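Local atomic coordinates of mannitol dehydrogenase (Pseudomonas fluorescens, PDB entry 1M2W), a protein that probably catalyses the NAD-dependent interconversion of D-mannitol and D-fructose, with NAD and D-mannitol both bound in this structure. Residues Asp190-Asn195 / Phe382-Val387; Met228-Thr233 / Val257-Val262; Ala305-Gly310 / Arg373-Gly378. All coordinates share one frame; numbering follows the deposited sequence.

Interaction 1 (Asp190-Asn195 / Phe382-Val387); sequences DNLPHN and FPKFTV. With NAD (nicotinamide-adenine-dinucleotide), chain C; MTL (D-mannitol), chain D.
Lys384 lies against Asn191, Leu192 and Pro193, and its methylenes carry most of the contact. CB begins 4.2 Å from Asn191 O. CG packs 4.0 Å from Pro193 CD, the proline ring crossing the chain at about a right angle. A turn about the CB-CG bond (chi2 55°) then lays the outer chain alongside Leu192, both pointing the same way, and CE closes to 3.7 Å from Leu192 CD2. CD carries the chain between these contacts, and NZ ends in a salt bridge with Asp140. A lysine suits this place because its long apolar stem packs along Pro193 and Leu192 while the charge is met by Asp140. Beside it, the Phe385 ring turns the edge atom CE2 toward the loop, 3.6 Å from Asn191 O, a buried carbonyl with no hydrogen-bond partner, and 3.8 Å from Asn191 CB. Asn191 sits at the centre of an inverse gamma turn, and its N donates to the ribose hydroxyl O2D of NAD at 3.0 Å (160°); O2D in turn donates to Asp190 OD1 at 2.8 Å. This is an interdomain contact beside the cofactor site: the loop after strand 185-188 of the Rossmann domain grips the ribose, and helix 378-385 of the C-terminal domain packs against that loop.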
# COMPACT_ATOMS: atom_id res chain seq x y z
N ASP A 190 2.57 0.98 -5.05
CA ASP A 190 2.55 0.15 -3.85
C ASP A 190 3.78 0.39 -3.03
O ASP A 190 4.81 0.87 -3.55
CB ASP A 190 2.47 -1.34 -4.22
CG ASP A 190 1.09 -1.70 -4.74
OD1 ASP A 190 0.12 -1.58 -3.96
OD2 ASP A 190 0.98 -2.11 -5.93
N ASN A 191 3.71 0.04 -1.74
CA ASN A 191 4.85 0.21 -0.83
C ASN A 191 5.86 -0.88 -0.85
O ASN A 191 5.80 -1.78 -0.01
CB ASN A 191 4.38 0.25 0.62
CG ASN A 191 3.53 1.38 0.87
OD1 ASN A 191 3.96 2.51 0.69
ND2 ASN A 191 2.29 1.12 1.31
N LEU A 192 6.81 -0.85 -1.77
CA LEU A 192 7.86 -1.86 -1.77
C LEU A 192 9.12 -1.10 -2.05
O LEU A 192 9.08 -0.11 -2.75
CB LEU A 192 7.79 -2.84 -2.96
CG LEU A 192 6.63 -3.75 -3.23
CD1 LEU A 192 5.48 -2.88 -3.73
CD2 LEU A 192 7.07 -4.82 -4.27
N PRO A 193 10.24 -1.55 -1.49
CA PRO A 193 11.52 -0.88 -1.76
C PRO A 193 11.73 -1.13 -3.27
O PRO A 193 11.47 -2.26 -3.75
CB PRO A 193 12.52 -1.71 -0.95
CG PRO A 193 11.66 -2.23 0.27
CD PRO A 193 10.32 -2.55 -0.40
N HIS A 194 12.20 -0.12 -4.01
CA HIS A 194 12.43 -0.21 -5.45
C HIS A 194 11.21 -0.81 -6.15
O HIS A 194 11.32 -1.77 -6.93
CB HIS A 194 13.65 -1.07 -5.71
CG HIS A 194 14.84 -0.65 -4.90
ND1 HIS A 194 15.55 0.50 -5.17
CD2 HIS A 194 15.38 -1.17 -3.78
CE1 HIS A 194 16.49 0.66 -4.26
NE2 HIS A 194 16.41 -0.34 -3.40
N ASN A 195 10.05 -0.23 -5.89
CA ASN A 195 8.83 -0.77 -6.46
C ASN A 195 8.80 -0.80 -7.98
O ASN A 195 8.18 -1.70 -8.54
CB ASN A 195 7.58 -0.06 -5.87
CG ASN A 195 7.53 1.44 -6.14
OD1 ASN A 195 8.42 2.04 -6.72
ND2 ASN A 195 6.45 2.05 -5.71
N PHE A 382 5.67 -8.36 5.97
CA PHE A 382 6.90 -8.55 6.72
C PHE A 382 8.15 -8.45 5.86
O PHE A 382 9.12 -7.75 6.23
CB PHE A 382 6.90 -9.87 7.49
CG PHE A 382 6.44 -9.72 8.93
CD1 PHE A 382 5.11 -9.98 9.30
CD2 PHE A 382 7.32 -9.24 9.88
CE1 PHE A 382 4.67 -9.73 10.63
CE2 PHE A 382 6.90 -8.99 11.21
CZ PHE A 382 5.55 -9.25 11.57
N PRO A 383 8.18 -9.13 4.70
CA PRO A 383 9.41 -9.01 3.89
C PRO A 383 9.71 -7.61 3.33
O PRO A 383 10.85 -7.34 2.95
CB PRO A 383 9.23 -10.05 2.76
CG PRO A 383 7.66 -10.26 2.71
CD PRO A 383 7.29 -10.20 4.19
N LYS A 384 8.70 -6.75 3.25
CA LYS A 384 8.86 -5.39 2.74
C LYS A 384 9.13 -4.36 3.85
O LYS A 384 9.95 -3.45 3.68
CB LYS A 384 7.59 -4.94 2.03
CG LYS A 384 7.52 -5.25 0.55
CD LYS A 384 7.72 -6.68 0.26
CE LYS A 384 7.36 -6.95 -1.20
NZ LYS A 384 7.47 -8.43 -1.46
N PHE A 385 8.48 -4.54 4.99
CA PHE A 385 8.55 -3.51 6.04
C PHE A 385 9.50 -3.73 7.20
O PHE A 385 9.96 -2.78 7.82
CB PHE A 385 7.15 -3.34 6.68
CG PHE A 385 6.04 -2.93 5.73
CD1 PHE A 385 4.73 -2.90 6.20
CD2 PHE A 385 6.29 -2.53 4.40
CE1 PHE A 385 3.65 -2.49 5.37
CE2 PHE A 385 5.22 -2.10 3.55
CZ PHE A 385 3.89 -2.09 4.05
N THR A 386 9.76 -5.00 7.49
CA THR A 386 10.46 -5.34 8.69
C THR A 386 11.70 -6.20 8.52
O THR A 386 12.73 -5.97 9.16
CB THR A 386 9.43 -6.05 9.62
OG1 THR A 386 8.33 -5.17 9.83
CG2 THR A 386 10.04 -6.45 10.98
N VAL A 387 11.62 -7.22 7.67
CA VAL A 387 12.77 -8.10 7.50
C VAL A 387 14.05 -7.38 7.02
O VAL A 387 15.17 -7.72 7.46
CB VAL A 387 12.38 -9.31 6.58
CG1 VAL A 387 13.60 -10.15 6.24
CG2 VAL A 387 11.34 -10.20 7.34
PA NAD C . -8.12 -1.14 -0.55
O1A NAD C . -8.38 -2.37 0.15
O2A NAD C . -9.01 0.12 -0.46
O5B NAD C . -7.96 -1.47 -2.12
C5B NAD C . -6.97 -2.45 -2.53
C4B NAD C . -7.18 -2.45 -4.07
O4B NAD C . -6.19 -3.43 -4.63
C3B NAD C . -8.52 -3.04 -4.55
O3B NAD C . -8.75 -2.40 -5.79
C2B NAD C . -8.22 -4.53 -4.68
O2B NAD C . -9.18 -5.32 -5.40
C1B NAD C . -6.87 -4.45 -5.38
N9A NAD C . -6.12 -5.68 -5.31
C8A NAD C . -5.83 -6.53 -4.26
N7A NAD C . -5.07 -7.57 -4.60
C5A NAD C . -4.87 -7.36 -5.97
C6A NAD C . -4.14 -8.13 -6.89
N6A NAD C . -3.46 -9.24 -6.61
N1A NAD C . -4.12 -7.68 -8.24
C2A NAD C . -4.81 -6.52 -8.63
N3A NAD C . -5.54 -5.72 -7.74
C4A NAD C . -5.53 -6.20 -6.41
O3 NAD C . -6.65 -0.67 -0.15
PN NAD C . -5.81 0.68 -0.28
O1N NAD C . -5.97 1.55 0.92
O2N NAD C . -6.18 1.26 -1.58
O5D NAD C . -4.30 0.09 -0.29
C5D NAD C . -3.85 -0.48 -1.56
C4D NAD C . -2.34 -0.46 -1.66
O4D NAD C . -1.74 0.83 -1.93
C3D NAD C . -1.52 -1.05 -0.46
O3D NAD C . -1.52 -2.46 -0.45
C2D NAD C . -0.14 -0.38 -0.57
O2D NAD C . 0.89 -1.05 -1.36
C1D NAD C . -0.51 0.99 -1.11
N1N NAD C . -0.74 1.99 -0.03
C2N NAD C . -1.86 2.08 0.87
C3N NAD C . -1.79 3.12 1.84
C7N NAD C . -2.90 3.26 2.89
O7N NAD C . -2.74 4.13 3.88
N7N NAD C . -3.91 2.45 2.77
C4N NAD C . -0.65 4.01 1.88
C5N NAD C . 0.40 3.86 0.95
C6N NAD C . 0.37 2.87 -0.00
O1 MTL D . 1.50 5.97 3.69
C1 MTL D . 1.22 5.16 4.85
C2 MTL D . 0.83 3.77 4.35
O2 MTL D . 1.91 3.17 3.57
C3 MTL D . 0.42 2.87 5.51
O3 MTL D . -0.86 3.37 6.01
C4 MTL D . 0.25 1.41 5.03
O4 MTL D . -0.96 1.27 4.29
C5 MTL D . 0.20 0.47 6.24
O5 MTL D . 1.45 0.48 6.92
C6 MTL D . -0.15 -1.00 5.80
O6 MTL D . 0.06 -1.85 6.93

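Interaction 2 (Met228-Thr233 / Val257-Val262); sequences MVDRIT and VCEPFV. With NAD (nicotinamide-adenine-dinucleotide), chain C; MTL (D-mannitol), chain D.
Arg231 reaches across to the turn after strand 256-258, where NE donates to Glu259 O at 3.0 Å. The same carbonyl and Pro260 O receive only weak bonds from NH2, whose charge is met by Glu87; NH1 is taken up by Ala40 O, and Tyr44 adds a cation-pi contact. The flat guanidinium is sandwiched, Cys258 SG lying 3.5 Å above one face and Val262 CB on the opposite one. Cut back to an alanine here, the side chain would probably leave Glu259 O and Glu87 without this donor and open a gap between Cys258 and Val262. Glu259 pairs with the backbone of Ile232 in both directions: its N donates to Ile232 O at 3.1 Å, while Ile232 N meets OE1 on its anti side, tilted from the carboxylate plane, at 2.8 Å and almost straight (167°). A chi1 of 62° sets Glu259 CG between its own N and carbonyl carbon, turning the extended chain back to that N-H. Asp230 OD1 and Glu259 OE1 stand 4.4 Å apart, and Arg361 forms salt bridges with both, which is likely to offset their repulsion. Asp230 OD1 also accepts from mannitol O1 at 2.6 Å. With Ile232 N held by Glu259, the flanking N-H groups of Arg231 and Thr233 go to mannitol O1 and nicotinamide O7N respectively, consistent with one braced segment serving substrate and cofactor.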
# COMPACT_ATOMS: atom_id res chain seq x y z
N MSE A 228 8.25 6.66 -3.84
CA MSE A 228 7.89 6.52 -2.42
C MSE A 228 6.54 7.22 -2.39
O MSE A 228 6.38 8.35 -2.97
CB MSE A 228 8.88 7.25 -1.49
CG MSE A 228 8.57 7.11 -0.01
SE MSE A 228 7.36 8.48 0.61
CE MSE A 228 8.79 9.78 1.14
N VAL A 229 5.54 6.59 -1.77
CA VAL A 229 4.20 7.14 -1.73
C VAL A 229 3.73 7.14 -0.27
O VAL A 229 4.02 6.20 0.44
CB VAL A 229 3.24 6.27 -2.57
CG1 VAL A 229 3.66 6.38 -4.06
CG2 VAL A 229 3.30 4.80 -2.11
N ASP A 230 3.01 8.17 0.15
CA ASP A 230 2.61 8.23 1.57
C ASP A 230 1.31 9.02 1.82
O ASP A 230 1.21 10.18 1.44
CB ASP A 230 3.75 8.93 2.37
CG ASP A 230 3.57 8.88 3.91
OD1 ASP A 230 2.62 8.22 4.40
OD2 ASP A 230 4.38 9.50 4.63
N ARG A 231 0.32 8.34 2.41
CA ARG A 231 -0.89 8.99 2.88
C ARG A 231 -1.70 7.93 3.65
O ARG A 231 -2.09 6.92 3.06
CB ARG A 231 -1.77 9.55 1.77
CG ARG A 231 -2.87 10.47 2.38
CD ARG A 231 -3.59 11.33 1.37
NE ARG A 231 -3.97 12.61 1.99
CZ ARG A 231 -4.47 13.65 1.32
NH1 ARG A 231 -4.69 13.58 0.02
NH2 ARG A 231 -4.71 14.80 1.96
N ILE A 232 -1.91 8.14 4.96
CA ILE A 232 -2.67 7.17 5.73
C ILE A 232 -4.13 7.26 5.31
O ILE A 232 -4.75 8.33 5.33
CB ILE A 232 -2.48 7.43 7.22
CG1 ILE A 232 -0.99 7.16 7.58
CG2 ILE A 232 -3.42 6.54 8.05
CD1 ILE A 232 -0.63 7.67 8.99
N THR A 233 -4.68 6.11 4.93
CA THR A 233 -6.06 6.02 4.42
C THR A 233 -6.74 4.79 5.05
O THR A 233 -6.48 3.66 4.66
CB THR A 233 -6.00 5.83 2.85
OG1 THR A 233 -5.20 6.90 2.29
CG2 THR A 233 -7.41 5.91 2.23
N VAL A 257 -11.70 8.47 3.31
CA VAL A 257 -11.19 9.27 4.44
C VAL A 257 -9.68 9.15 4.39
O VAL A 257 -9.15 8.09 4.03
CB VAL A 257 -11.67 8.68 5.78
CG1 VAL A 257 -10.80 9.16 6.96
CG2 VAL A 257 -13.09 9.13 6.04
N CYS A 258 -8.96 10.21 4.73
CA CYS A 258 -7.49 10.15 4.75
C CYS A 258 -7.01 11.24 5.70
O CYS A 258 -7.80 12.11 6.11
CB CYS A 258 -6.89 10.41 3.36
SG CYS A 258 -7.37 12.01 2.60
N GLU A 259 -5.73 11.21 6.04
CA GLU A 259 -5.15 12.24 6.91
C GLU A 259 -4.77 13.44 6.02
O GLU A 259 -4.71 13.32 4.78
CB GLU A 259 -3.86 11.72 7.57
CG GLU A 259 -2.81 11.36 6.47
CD GLU A 259 -1.47 10.96 7.07
OE1 GLU A 259 -0.73 10.17 6.44
OE2 GLU A 259 -1.13 11.47 8.17
N PRO A 260 -4.53 14.61 6.63
CA PRO A 260 -4.15 15.78 5.84
C PRO A 260 -2.80 15.63 5.12
O PRO A 260 -2.65 16.07 3.98
CB PRO A 260 -4.06 16.90 6.89
CG PRO A 260 -5.06 16.48 7.92
CD PRO A 260 -4.86 14.99 8.02
N PHE A 261 -1.84 15.00 5.78
CA PHE A 261 -0.49 14.87 5.21
C PHE A 261 -0.49 13.99 3.97
O PHE A 261 -1.22 13.02 3.92
CB PHE A 261 0.48 14.26 6.21
CG PHE A 261 1.88 14.09 5.65
CD1 PHE A 261 2.76 15.18 5.60
CD2 PHE A 261 2.31 12.87 5.13
CE1 PHE A 261 4.06 15.04 5.04
CE2 PHE A 261 3.60 12.73 4.57
CZ PHE A 261 4.46 13.82 4.53
N VAL A 262 0.31 14.36 2.96
CA VAL A 262 0.38 13.53 1.77
C VAL A 262 1.76 13.78 1.14
O VAL A 262 2.30 14.90 1.24
CB VAL A 262 -0.80 13.85 0.78
CG1 VAL A 262 -0.74 15.31 0.24
CG2 VAL A 262 -0.77 12.82 -0.42
PA NAD C . -8.12 -1.14 -0.55
O1A NAD C . -8.38 -2.37 0.15
O2A NAD C . -9.01 0.12 -0.46
O5B NAD C . -7.96 -1.47 -2.12
C5B NAD C . -6.97 -2.45 -2.53
C4B NAD C . -7.18 -2.45 -4.07
O4B NAD C . -6.19 -3.43 -4.63
C3B NAD C . -8.52 -3.04 -4.55
O3B NAD C . -8.75 -2.40 -5.79
C2B NAD C . -8.22 -4.53 -4.68
O2B NAD C . -9.18 -5.32 -5.40
C1B NAD C . -6.87 -4.45 -5.38
N9A NAD C . -6.12 -5.68 -5.31
C8A NAD C . -5.83 -6.53 -4.26
N7A NAD C . -5.07 -7.57 -4.60
C5A NAD C . -4.87 -7.36 -5.97
C6A NAD C . -4.14 -8.13 -6.89
N6A NAD C . -3.46 -9.24 -6.61
N1A NAD C . -4.12 -7.68 -8.24
C2A NAD C . -4.81 -6.52 -8.63
N3A NAD C . -5.54 -5.72 -7.74
C4A NAD C . -5.53 -6.20 -6.41
O3 NAD C . -6.65 -0.67 -0.15
PN NAD C . -5.81 0.68 -0.28
O1N NAD C . -5.97 1.55 0.92
O2N NAD C . -6.18 1.26 -1.58
O5D NAD C . -4.30 0.09 -0.29
C5D NAD C . -3.85 -0.48 -1.56
C4D NAD C . -2.34 -0.46 -1.66
O4D NAD C . -1.74 0.83 -1.93
C3D NAD C . -1.52 -1.05 -0.46
O3D NAD C . -1.52 -2.46 -0.45
C2D NAD C . -0.14 -0.38 -0.57
O2D NAD C . 0.89 -1.05 -1.36
C1D NAD C . -0.51 0.99 -1.11
N1N NAD C . -0.74 1.99 -0.03
C2N NAD C . -1.86 2.08 0.87
C3N NAD C . -1.79 3.12 1.84
C7N NAD C . -2.90 3.26 2.89
O7N NAD C . -2.74 4.13 3.88
N7N NAD C . -3.91 2.45 2.77
C4N NAD C . -0.65 4.01 1.88
C5N NAD C . 0.40 3.86 0.95
C6N NAD C . 0.37 2.87 -0.00
O1 MTL D . 1.50 5.97 3.69
C1 MTL D . 1.22 5.16 4.85
C2 MTL D . 0.83 3.77 4.35
O2 MTL D . 1.91 3.17 3.57
C3 MTL D . 0.42 2.87 5.51
O3 MTL D . -0.86 3.37 6.01
C4 MTL D . 0.25 1.41 5.03
O4 MTL D . -0.96 1.27 4.29
C5 MTL D . 0.20 0.47 6.24
O5 MTL D . 1.45 0.48 6.92
C6 MTL D . -0.15 -1.00 5.80
O6 MTL D . 0.06 -1.85 6.93

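Interaction 3 (Ala305-Gly310 / Arg373-Gly378); sequences ALTYLG and RVCSDG. With MTL (D-mannitol), chain D; NAD (nicotinamide-adenine-dinucleotide), chain C.
Different first torsions bring Thr307 and Tyr308, neighbours on helix 289-313, against Val374 and Cys375. A chi1 of -152° swings Thr307 OG1 roughly opposite its own N, so that the hydroxyl lies against Val374 CB and CG2 covers the tyrosine ring. In Tyr308 CG stands opposite the carbonyl carbon (chi1 -58°), which carries the ring forward past Cys375. Thr307 CG2 sits 3.6 Å above the centre of one face of that ring, while Thr307 CB meets Val374 CG1, also at 3.6 Å. A beta-branched residue serves well here, since each branch meets a different neighbour.

The tyrosine hydroxyl donates to Cys375 O at 2.7 Å, approaching with a tilt from the carbonyl plane. Coming at the end of helix 371-375, this carbonyl is supplied with a donor by the tyrosine. Along the way Tyr308 CE2 rests 3.6 Å from Cys375 CB, and Cys375 SG lies oblique to the ring, 4.6 Å from its centroid, a sulfur-aromatic contact. The setting is the helical C-terminal domain: the long helix 289-313 packs against a short helix and the turn leading into helix 378-385, and Trp410 and Tyr413 of helix 401-413 also meet the Tyr308 ring. Glycine suits position 378, since a CB would come within 2.5 Å of Tyr308 OH.

Arg373 takes no part in the packing on residues 305-310; its guanidinium reaches the mannitol. Its NH1 donates to mannitol O4 at 2.9 Å, nearly straight (171°), and NH2 donates to mannitol O3 at 2.9 Å. A salt bridge from NE to Asp369 steadies the guanidinium. Lys381, which also bonds the mannitol, donates to the carbonyls of Val374 and Ser376.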
# COMPACT_ATOMS: atom_id res chain seq x y z
N ALA A 305 5.16 -2.86 14.00
CA ALA A 305 5.58 -2.98 15.40
C ALA A 305 4.45 -2.67 16.35
O ALA A 305 4.39 -3.22 17.47
CB ALA A 305 6.77 -2.03 15.71
N LEU A 306 3.57 -1.76 15.95
CA LEU A 306 2.46 -1.44 16.86
C LEU A 306 1.26 -2.34 16.71
O LEU A 306 0.57 -2.65 17.70
CB LEU A 306 1.91 -0.04 16.58
CG LEU A 306 2.87 1.14 16.71
CD1 LEU A 306 2.26 2.36 16.00
CD2 LEU A 306 3.08 1.44 18.22
N THR A 307 1.00 -2.77 15.47
CA THR A 307 -0.29 -3.41 15.18
C THR A 307 -0.64 -4.78 15.75
O THR A 307 -1.79 -4.98 16.23
CB THR A 307 -0.55 -3.35 13.63
OG1 THR A 307 -1.98 -3.35 13.38
CG2 THR A 307 0.13 -4.51 12.88
N TYR A 308 0.32 -5.70 15.77
CA TYR A 308 0.03 -7.03 16.32
C TYR A 308 0.01 -6.96 17.83
O TYR A 308 -0.89 -7.53 18.43
CB TYR A 308 1.03 -8.08 15.76
CG TYR A 308 0.95 -8.11 14.25
CD1 TYR A 308 2.02 -7.69 13.46
CD2 TYR A 308 -0.24 -8.49 13.60
CE1 TYR A 308 1.93 -7.66 12.05
CE2 TYR A 308 -0.34 -8.45 12.20
CZ TYR A 308 0.76 -8.03 11.44
OH TYR A 308 0.68 -7.99 10.06
N LEU A 309 0.98 -6.30 18.46
CA LEU A 309 0.94 -6.10 19.91
C LEU A 309 -0.38 -5.37 20.28
O LEU A 309 -1.06 -5.71 21.24
CB LEU A 309 2.11 -5.21 20.37
CG LEU A 309 3.51 -5.84 20.24
CD1 LEU A 309 4.54 -4.75 20.55
CD2 LEU A 309 3.69 -7.00 21.22
N GLY A 310 -0.73 -4.36 19.49
CA GLY A 310 -1.94 -3.60 19.77
C GLY A 310 -3.20 -4.46 19.71
O GLY A 310 -4.07 -4.38 20.61
N ARG A 373 -6.78 -3.20 9.53
CA ARG A 373 -6.22 -2.83 8.24
C ARG A 373 -4.67 -2.96 8.24
O ARG A 373 -4.08 -3.57 7.33
CB ARG A 373 -6.57 -1.36 7.92
CG ARG A 373 -6.10 -0.93 6.54
CD ARG A 373 -6.30 0.56 6.34
NE ARG A 373 -5.29 1.36 7.08
CZ ARG A 373 -4.05 1.57 6.64
NH1 ARG A 373 -3.64 1.02 5.47
NH2 ARG A 373 -3.22 2.34 7.34
N VAL A 374 -4.05 -2.39 9.26
CA VAL A 374 -2.58 -2.42 9.35
C VAL A 374 -2.10 -3.88 9.54
O VAL A 374 -1.12 -4.28 8.94
CB VAL A 374 -2.10 -1.52 10.51
CG1 VAL A 374 -0.57 -1.50 10.55
CG2 VAL A 374 -2.59 -0.11 10.27
N CYS A 375 -2.85 -4.67 10.33
CA CYS A 375 -2.50 -6.07 10.56
C CYS A 375 -2.62 -6.92 9.34
O CYS A 375 -1.87 -7.93 9.18
CB CYS A 375 -3.44 -6.75 11.60
SG CYS A 375 -3.36 -6.19 13.27
N SER A 376 -3.56 -6.57 8.47
CA SER A 376 -3.81 -7.44 7.34
C SER A 376 -2.64 -7.75 6.44
O SER A 376 -1.79 -6.90 6.18
CB SER A 376 -4.97 -6.87 6.49
OG SER A 376 -4.52 -5.71 5.84
N ASP A 377 -2.60 -9.00 5.96
CA ASP A 377 -1.57 -9.39 5.02
C ASP A 377 -0.13 -9.31 5.54
O ASP A 377 0.79 -8.92 4.81
CB ASP A 377 -1.72 -8.55 3.74
CG ASP A 377 -1.08 -9.20 2.51
OD1 ASP A 377 -0.63 -10.37 2.57
OD2 ASP A 377 -1.02 -8.52 1.46
N GLY A 378 0.07 -9.67 6.78
CA GLY A 378 1.42 -9.66 7.34
C GLY A 378 2.35 -10.58 6.55
O GLY A 378 3.56 -10.33 6.44
O1 MTL D . 1.50 5.97 3.69
C1 MTL D . 1.22 5.16 4.85
C2 MTL D . 0.83 3.77 4.35
O2 MTL D . 1.91 3.17 3.57
C3 MTL D . 0.42 2.87 5.51
O3 MTL D . -0.86 3.37 6.01
C4 MTL D . 0.25 1.41 5.03
O4 MTL D . -0.96 1.27 4.29
C5 MTL D . 0.20 0.47 6.24
O5 MTL D . 1.45 0.48 6.92
C6 MTL D . -0.15 -1.00 5.80
O6 MTL D . 0.06 -1.85 6.93
PA NAD C . -8.12 -1.14 -0.55
O1A NAD C . -8.38 -2.37 0.15
O2A NAD C . -9.01 0.12 -0.46
O5B NAD C . -7.96 -1.47 -2.12
C5B NAD C . -6.97 -2.45 -2.53
C4B NAD C . -7.18 -2.45 -4.07
O4B NAD C . -6.19 -3.43 -4.63
C3B NAD C . -8.52 -3.04 -4.55
O3B NAD C . -8.75 -2.40 -5.79
C2B NAD C . -8.22 -4.53 -4.68
O2B NAD C . -9.18 -5.32 -5.40
C1B NAD C . -6.87 -4.45 -5.38
N9A NAD C . -6.12 -5.68 -5.31
C8A NAD C . -5.83 -6.53 -4.26
N7A NAD C . -5.07 -7.57 -4.60
C5A NAD C . -4.87 -7.36 -5.97
C6A NAD C . -4.14 -8.13 -6.89
N6A NAD C . -3.46 -9.24 -6.61
N1A NAD C . -4.12 -7.68 -8.24
C2A NAD C . -4.81 -6.52 -8.63
N3A NAD C . -5.54 -5.72 -7.74
C4A NAD C . -5.53 -6.20 -6.41
O3 NAD C . -6.65 -0.67 -0.15
PN NAD C . -5.81 0.68 -0.28
O1N NAD C . -5.97 1.55 0.92
O2N NAD C . -6.18 1.26 -1.58
O5D NAD C . -4.30 0.09 -0.29
C5D NAD C . -3.85 -0.48 -1.56
C4D NAD C . -2.34 -0.46 -1.66
O4D NAD C . -1.74 0.83 -1.93
C3D NAD C . -1.52 -1.05 -0.46
O3D NAD C . -1.52 -2.46 -0.45
C2D NAD C . -0.14 -0.38 -0.57
O2D NAD C . 0.89 -1.05 -1.36
C1D NAD C . -0.51 0.99 -1.11
N1N NAD C . -0.74 1.99 -0.03
C2N NAD C . -1.86 2.08 0.87
C3N NAD C . -1.79 3.12 1.84
C7N NAD C . -2.90 3.26 2.89
O7N NAD C . -2.74 4.13 3.88
N7N NAD C . -3.91 2.45 2.77
C4N NAD C . -0.65 4.01 1.88
C5N NAD C . 0.40 3.86 0.95
C6N NAD C . 0.37 2.87 -0.00

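All three contacts are buried, none a surface patch, and each reaches NAD and mannitol. Interaction 2 stays within the Rossmann domain and is the most polar, with hydrogen bonds from an arginine and to a glutamate, each to the backbone opposite, plus one between backbones. Interaction 3 lies in the C-terminal domain, where helices meet by close packing and one tyrosine hydrogen bond. Interaction 1 spans the two domains and has no hydrogen bond between its segments; lysine methylenes and a ring edge do the joining. Interactions 3 and 1 use successive helices, 371-375 and 378-385, and Phe382 CE1 touches Tyr308 CE1 at 3.7 Å. Thr233 meets Arg373, joining interactions 2 and 3.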